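Endo-beta-1,4-glucanase (cellulase B) (Bacillus halodurans, PDB 4V2X) cleaves beta-1,4-glucan chains as a family 5 glycoside hydrolase, with a CBM46 module that contributes to the hydrolysis of xyloglucan and beta-1,3-1,4-glucans. Local coordinates at residues Val331-Glu336 / Ser393-Leu398; Asn478-Pro483 / Asn502-Ala507. One frame throughout, in Å; residues are numbered along the deposited sequence.

Interaction 1. Residues Val331-Glu336 / Ser393-Leu398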
loop_
_atom_site.group_PDB
_atom_site.type_symbol
_atom_site.label_atom_id
_atom_site.label_comp_id
_atom_site.label_asym_id
_atom_site.label_seq_id
_atom_site.Cartn_x
_atom_site.Cartn_y
_atom_site.Cartn_z
ATOM N N VAL A 331 34.003 20.569 10.208
ATOM C CA VAL A 331 33.551 19.806 11.391
ATOM C C VAL A 331 33.936 18.319 11.361
ATOM O O VAL A 331 33.824 17.630 12.384
ATOM C CB VAL A 331 32.031 19.946 11.638
ATOM C CG1 VAL A 331 31.634 21.415 11.735
ATOM C CG2 VAL A 331 31.228 19.247 10.559
ATOM N N ILE A 332 34.392 17.842 10.203
ATOM C CA ILE A 332 34.850 16.466 10.015
ATOM C C ILE A 332 36.363 16.507 9.787
ATOM O O ILE A 332 36.850 17.258 8.937
ATOM C CB ILE A 332 34.184 15.804 8.787
ATOM C CG1 ILE A 332 32.653 15.974 8.806
ATOM C CG2 ILE A 332 34.570 14.336 8.689
ATOM C CD1 ILE A 332 31.970 15.329 9.993
ATOM N N GLN A 333 37.102 15.700 10.540
ATOM C CA GLN A 333 38.560 15.687 10.415
ATOM C C GLN A 333 38.914 15.344 8.970
ATOM O O GLN A 333 38.312 14.448 8.369
ATOM C CB GLN A 333 39.175 14.685 11.391
ATOM C CG GLN A 333 40.644 14.929 11.678
ATOM C CD GLN A 333 41.572 14.445 10.580
ATOM O OE1 GLN A 333 41.265 13.494 9.857
ATOM N NE2 GLN A 333 42.736 15.077 10.475
ATOM N N GLN A 334 39.877 16.066 8.408
ATOM C CA GLN A 334 40.126 16.006 6.963
ATOM C C GLN A 334 40.441 14.607 6.419
ATOM O O GLN A 334 39.884 14.205 5.397
ATOM C CB GLN A 334 41.249 16.975 6.587
ATOM C CG GLN A 334 41.547 17.061 5.098
ATOM C CD GLN A 334 40.437 17.693 4.279
ATOM O OE1 GLN A 334 39.378 18.052 4.798
ATOM N NE2 GLN A 334 40.678 17.828 2.978
ATOM N N GLY A 335 41.341 13.877 7.075
ATOM C CA GLY A 335 41.674 12.523 6.644
ATOM C C GLY A 335 40.480 11.592 6.698
ATOM O O GLY A 335 40.254 10.783 5.795
ATOM N N GLU A 336 39.695 11.729 7.758
ATOM C CA GLU A 336 38.516 10.880 7.945
ATOM C C GLU A 336 37.444 11.224 6.905
ATOM O O GLU A 336 36.748 10.348 6.401
ATOM C CB GLU A 336 38.000 11.018 9.381
ATOM C CG GLU A 336 39.069 10.709 10.429
ATOM C CD GLU A 336 39.664 9.311 10.289
ATOM O OE1 GLU A 336 38.890 8.333 10.196
ATOM O OE2 GLU A 336 40.910 9.183 10.281
ATOM N N SER A 393 45.732 8.047 9.566
ATOM C CA SER A 393 45.542 9.485 9.730
ATOM C C SER A 393 46.204 10.236 8.581
ATOM O O SER A 393 47.049 9.689 7.881
ATOM C CB SER A 393 46.151 9.967 11.055
ATOM O OG SER A 393 45.577 9.316 12.180
ATOM N N ASN A 394 45.839 11.502 8.426
ATOM C CA ASN A 394 46.530 12.406 7.503
ATOM C C ASN A 394 47.487 13.338 8.248
ATOM O O ASN A 394 47.688 14.483 7.856
ATOM C CB ASN A 394 45.527 13.214 6.684
ATOM C CG ASN A 394 44.809 14.254 7.508
ATOM O OD1 ASN A 394 44.472 14.016 8.663
ATOM N ND2 ASN A 394 44.587 15.428 6.920
ATOM N N PHE A 395 48.092 12.842 9.320
ATOM C CA PHE A 395 48.996 13.671 10.108
ATOM C C PHE A 395 50.025 12.830 10.822
ATOM O O PHE A 395 49.815 11.643 11.049
ATOM C CB PHE A 395 48.228 14.533 11.125
ATOM C CG PHE A 395 47.292 13.754 12.019
ATOM C CD1 PHE A 395 47.777 12.977 13.062
ATOM C CD2 PHE A 395 45.920 13.806 11.821
ATOM C CE1 PHE A 395 46.920 12.256 13.871
ATOM C CE2 PHE A 395 45.051 13.094 12.644
ATOM C CZ PHE A 395 45.553 12.312 13.667
ATOM N N ILE A 396 51.139 13.472 11.152
ATOM C CA ILE A 396 52.163 12.903 12.019
ATOM C C ILE A 396 52.510 13.985 13.035
ATOM O O ILE A 396 52.974 15.063 12.651
ATOM C CB ILE A 396 53.419 12.506 11.218
ATOM C CG1 ILE A 396 53.092 11.369 10.245
ATOM C CG2 ILE A 396 54.552 12.103 12.162
ATOM C CD1 ILE A 396 54.173 11.112 9.215
ATOM N N TYR A 397 52.251 13.708 14.309
ATOM C CA TYR A 397 52.488 14.681 15.371
ATOM C C TYR A 397 53.848 14.467 16.024
ATOM O O TYR A 397 54.240 13.331 16.302
ATOM C CB TYR A 397 51.401 14.604 16.426
ATOM C CG TYR A 397 50.187 15.441 16.129
ATOM C CD1 TYR A 397 50.186 16.807 16.372
ATOM C CD2 TYR A 397 49.022 14.864 15.639
ATOM C CE1 TYR A 397 49.064 17.583 16.117
ATOM C CE2 TYR A 397 47.895 15.630 15.379
ATOM C CZ TYR A 397 47.921 16.984 15.621
ATOM O OH TYR A 397 46.810 17.752 15.379
ATOM N N LEU A 398 54.544 15.573 16.271
ATOM C CA LEU A 398 55.826 15.571 16.967
ATOM C C LEU A 398 55.734 16.464 18.198
ATOM O O LEU A 398 55.408 17.639 18.082
ATOM C CB LEU A 398 56.909 16.105 16.035
ATOM C CG LEU A 398 57.023 15.426 14.668
ATOM C CD1 LEU A 398 57.992 16.181 13.781
ATOM C CD2 LEU A 398 57.446 13.977 14.834
HETATM O O HOH W 1 42.817 11.235 9.561
#
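Gly335 and Asn394 bring their backbones to within 4.9 Å, CA to CA, at the seam between two modules: the first turn of helix 334-350, which follows strand 315-320 of the catalytic (beta/alpha)8 barrel, meets the residue just ahead of strand 395-399 in the Ig-like module. The approach is close enough to exclude a side chain at Gly335, since a CB there would run into Asn394 OD1. Next to it, Gln333 and Asn394 reach for each other from opposite directions. Gln333 NE2 donates to Asn394 OD1 over 2.7 Å, nearly straight at 170°; the bond lies in the carbonyl plane of Asn394, on a lone pair, while the two amide planes stand 69° apart. The torsion that sends Asn394 CG between its own N and carbonyl carbon (chi1 71°) lays the amide against Gly335, with CG 3.5 Å from Gly335 N. Asn394 ND2 packs on Gln334 CB at 3.7 Å; the amide of Gln334 itself turns off to Asp373 and Glu375.

The other end of the Gln333 amide serves its own helix. Gln333 is the N-cap residue, and its OE1 accepts from Glu336 N at 3.2 Å and, weakly, from Gly335 N. Held at both ends, the amide is unlikely to flip. A water hydrogen-bonds to Gln333 OE1 and Glu336 OE2 and accepts from Asn394 N, a second, water-mediated bridge across the seam; Glu336 also pairs with Arg288 and Lys339. Phe395 meets the cap residue through its ring edge. Ser393 CB sits over the centre of one face of the ring and Tyr397 CE2 over the other, toward the rim; Gln333 NE2 comes in at the edge, in the ring plane, 3.7 Å from both CD2 and CE2.

Interaction 2. Residues Asn478-Pro483 / Asn502-Ala507; sequences NTYRTP and NGNSLA
Asn502 and Asn504 both turn their amides to backbone carbonyls of 481-482. Asn504 CG stands anti to the carbonyl carbon (chi1 -66°), which turns the amide toward Arg481 O; ND2 gives it a 2.7 Å bond, nearly along the C=O axis, with the oxygen in the plane of the amide. Asn502 ND2 goes to Thr482 O at 3.0 Å, straight at the hydrogen (168°) but tilted from the carbonyl plane. Pro483 crosses the Asn504 side chain at about a right angle, its CG 3.5 Å from ND2, and the Tyr480 ring stands 72° from the amide plane, CD2 near OD1. Here strand 473-480, the last of the Ig-like module, runs into the CBM46 module, and residues 502-504 fold back on that linker. Asn502 and Gly503 take left-handed backbone angles; Asn502 O receives Arg481 N at 3.0 Å, and a CB on Gly503 would strike Thr479 O. Asn504 OD1 has its own partner in Ser566, and ND2 also reaches Phe501 O. With an alanine here, Arg481 O would probably lose its amide donor and Ser566 its partner, opening a gap beside Pro483. Farther out, a water joins Arg481 NH1 to Asn502 OD1.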
loop_
_atom_site.group_PDB
_atom_site.type_symbol
_atom_site.label_atom_id
_atom_site.label_comp_id
_atom_site.label_asym_id
_atom_site.label_seq_id
_atom_site.Cartn_x
_atom_site.Cartn_y
_atom_site.Cartn_z
ATOM N N ASN A 478 53.136 17.905 12.074
ATOM C CA ASN A 478 52.730 18.922 13.040
ATOM C C ASN A 478 53.543 18.850 14.315
ATOM O O ASN A 478 53.677 17.780 14.903
ATOM C CB ASN A 478 51.256 18.732 13.411
ATOM C CG ASN A 478 50.336 18.803 12.207
ATOM O OD1 ASN A 478 50.606 19.519 11.247
ATOM N ND2 ASN A 478 49.242 18.041 12.247
ATOM N N THR A 479 54.076 19.987 14.749
ATOM C CA THR A 479 54.720 20.063 16.050
ATOM C C THR A 479 53.723 20.619 17.053
ATOM O O THR A 479 53.035 21.597 16.766
ATOM C CB THR A 479 55.969 20.958 16.003
ATOM O OG1 THR A 479 56.907 20.402 15.072
ATOM C CG2 THR A 479 56.612 21.053 17.371
ATOM N N TYR A 480 53.646 19.988 18.223
ATOM C CA TYR A 480 52.704 20.403 19.257
ATOM C C TYR A 480 53.334 20.408 20.650
ATOM O O TYR A 480 54.355 19.755 20.899
ATOM C CB TYR A 480 51.474 19.487 19.252
ATOM C CG TYR A 480 51.714 18.124 19.881
ATOM C CD1 TYR A 480 52.379 17.121 19.181
ATOM C CD2 TYR A 480 51.298 17.848 21.177
ATOM C CE1 TYR A 480 52.609 15.882 19.752
ATOM C CE2 TYR A 480 51.522 16.609 21.752
ATOM C CZ TYR A 480 52.175 15.628 21.028
ATOM O OH TYR A 480 52.413 14.390 21.589
ATOM N N ARG A 481 52.710 21.179 21.544
ATOM C CA ARG A 481 52.924 21.072 22.987
ATOM C C ARG A 481 51.565 20.867 23.634
ATOM O O ARG A 481 50.530 21.066 23.001
ATOM C CB ARG A 481 53.519 22.344 23.578
ATOM C CG ARG A 481 54.430 23.124 22.664
ATOM C CD ARG A 481 54.838 24.427 23.323
ATOM N NE ARG A 481 55.493 24.185 24.609
ATOM C CZ ARG A 481 55.165 24.766 25.762
ATOM N NH1 ARG A 481 54.190 25.666 25.827
ATOM N NH2 ARG A 481 55.838 24.458 26.862
ATOM N N THR A 482 51.566 20.510 24.910
ATOM C CA THR A 482 50.312 20.366 25.635
ATOM C C THR A 482 49.508 21.663 25.484
ATOM O O THR A 482 50.040 22.752 25.727
ATOM C CB THR A 482 50.550 20.033 27.122
ATOM O OG1 THR A 482 51.084 18.707 27.223
ATOM C CG2 THR A 482 49.248 20.102 27.920
ATOM N N PRO A 483 48.242 21.550 25.049
ATOM C CA PRO A 483 47.408 22.744 24.963
ATOM C C PRO A 483 47.015 23.204 26.355
ATOM O O PRO A 483 46.934 22.388 27.272
ATOM C CB PRO A 483 46.181 22.287 24.167
ATOM C CG PRO A 483 46.282 20.809 24.026
ATOM C CD PRO A 483 47.476 20.321 24.781
ATOM N N ASN A 502 48.476 25.548 20.852
ATOM C CA ASN A 502 49.856 25.064 20.854
ATOM C C ASN A 502 50.110 23.967 19.810
ATOM O O ASN A 502 50.697 22.930 20.108
ATOM C CB ASN A 502 50.256 24.597 22.267
ATOM C CG ASN A 502 50.531 25.752 23.212
ATOM O OD1 ASN A 502 50.829 26.869 22.780
ATOM N ND2 ASN A 502 50.442 25.488 24.516
ATOM N N GLY A 503 49.658 24.214 18.581
ATOM C CA GLY A 503 49.872 23.293 17.468
ATOM C C GLY A 503 48.893 22.135 17.379
ATOM O O GLY A 503 49.024 21.283 16.494
ATOM N N ASN A 504 47.907 22.100 18.280
ATOM C CA ASN A 504 46.925 21.016 18.317
ATOM C C ASN A 504 45.646 21.339 17.567
ATOM O O ASN A 504 45.270 22.504 17.422
ATOM C CB ASN A 504 46.557 20.669 19.759
ATOM C CG ASN A 504 47.712 20.075 20.522
ATOM O OD1 ASN A 504 47.959 18.873 20.438
ATOM N ND2 ASN A 504 48.433 20.912 21.265
ATOM N N SER A 505 44.991 20.280 17.097
ATOM C CA SER A 505 43.676 20.367 16.483
ATOM C C SER A 505 42.676 19.656 17.390
ATOM O O SER A 505 42.928 18.532 17.829
ATOM C CB SER A 505 43.700 19.703 15.108
ATOM O OG SER A 505 42.403 19.611 14.549
ATOM N N LEU A 506 41.554 20.312 17.675
ATOM C CA LEU A 506 40.551 19.732 18.562
ATOM C C LEU A 506 39.720 18.702 17.816
ATOM O O LEU A 506 39.231 18.978 16.729
ATOM C CB LEU A 506 39.641 20.825 19.121
ATOM C CG LEU A 506 38.521 20.377 20.072
ATOM C CD1 LEU A 506 39.079 19.858 21.384
ATOM C CD2 LEU A 506 37.561 21.528 20.320
ATOM N N ALA A 507 39.535 17.529 18.423
ATOM C CA ALA A 507 38.711 16.470 17.842
ATOM C C ALA A 507 37.270 16.510 18.361
ATOM O O ALA A 507 36.316 16.516 17.580
ATOM C CB ALA A 507 39.333 15.112 18.125
HETATM O O HOH W 2 53.479 27.848 23.619
#

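In the fold
Interaction 1 ties the catalytic barrel to the Ig-like module, and interaction 2 ties that same module to CBM46, so the middle module is held at two places whose centres lie about 12 Å apart. Both use one sheet: strands 395-399 and 473-480 run side by side in parallel, with Leu398 N and Asn478 O probably hydrogen-bonded, and Tyr397 packs on Tyr480 between them. Each is partly buried, but interaction 2 is the more superficial, with Arg481 and Thr482 exposed. The chemistry differs too. In 331-336/393-398 an amide meets an amide beside a helix cap; in 478-483/502-507 asparagine amides grip backbone carbonyls of a linker.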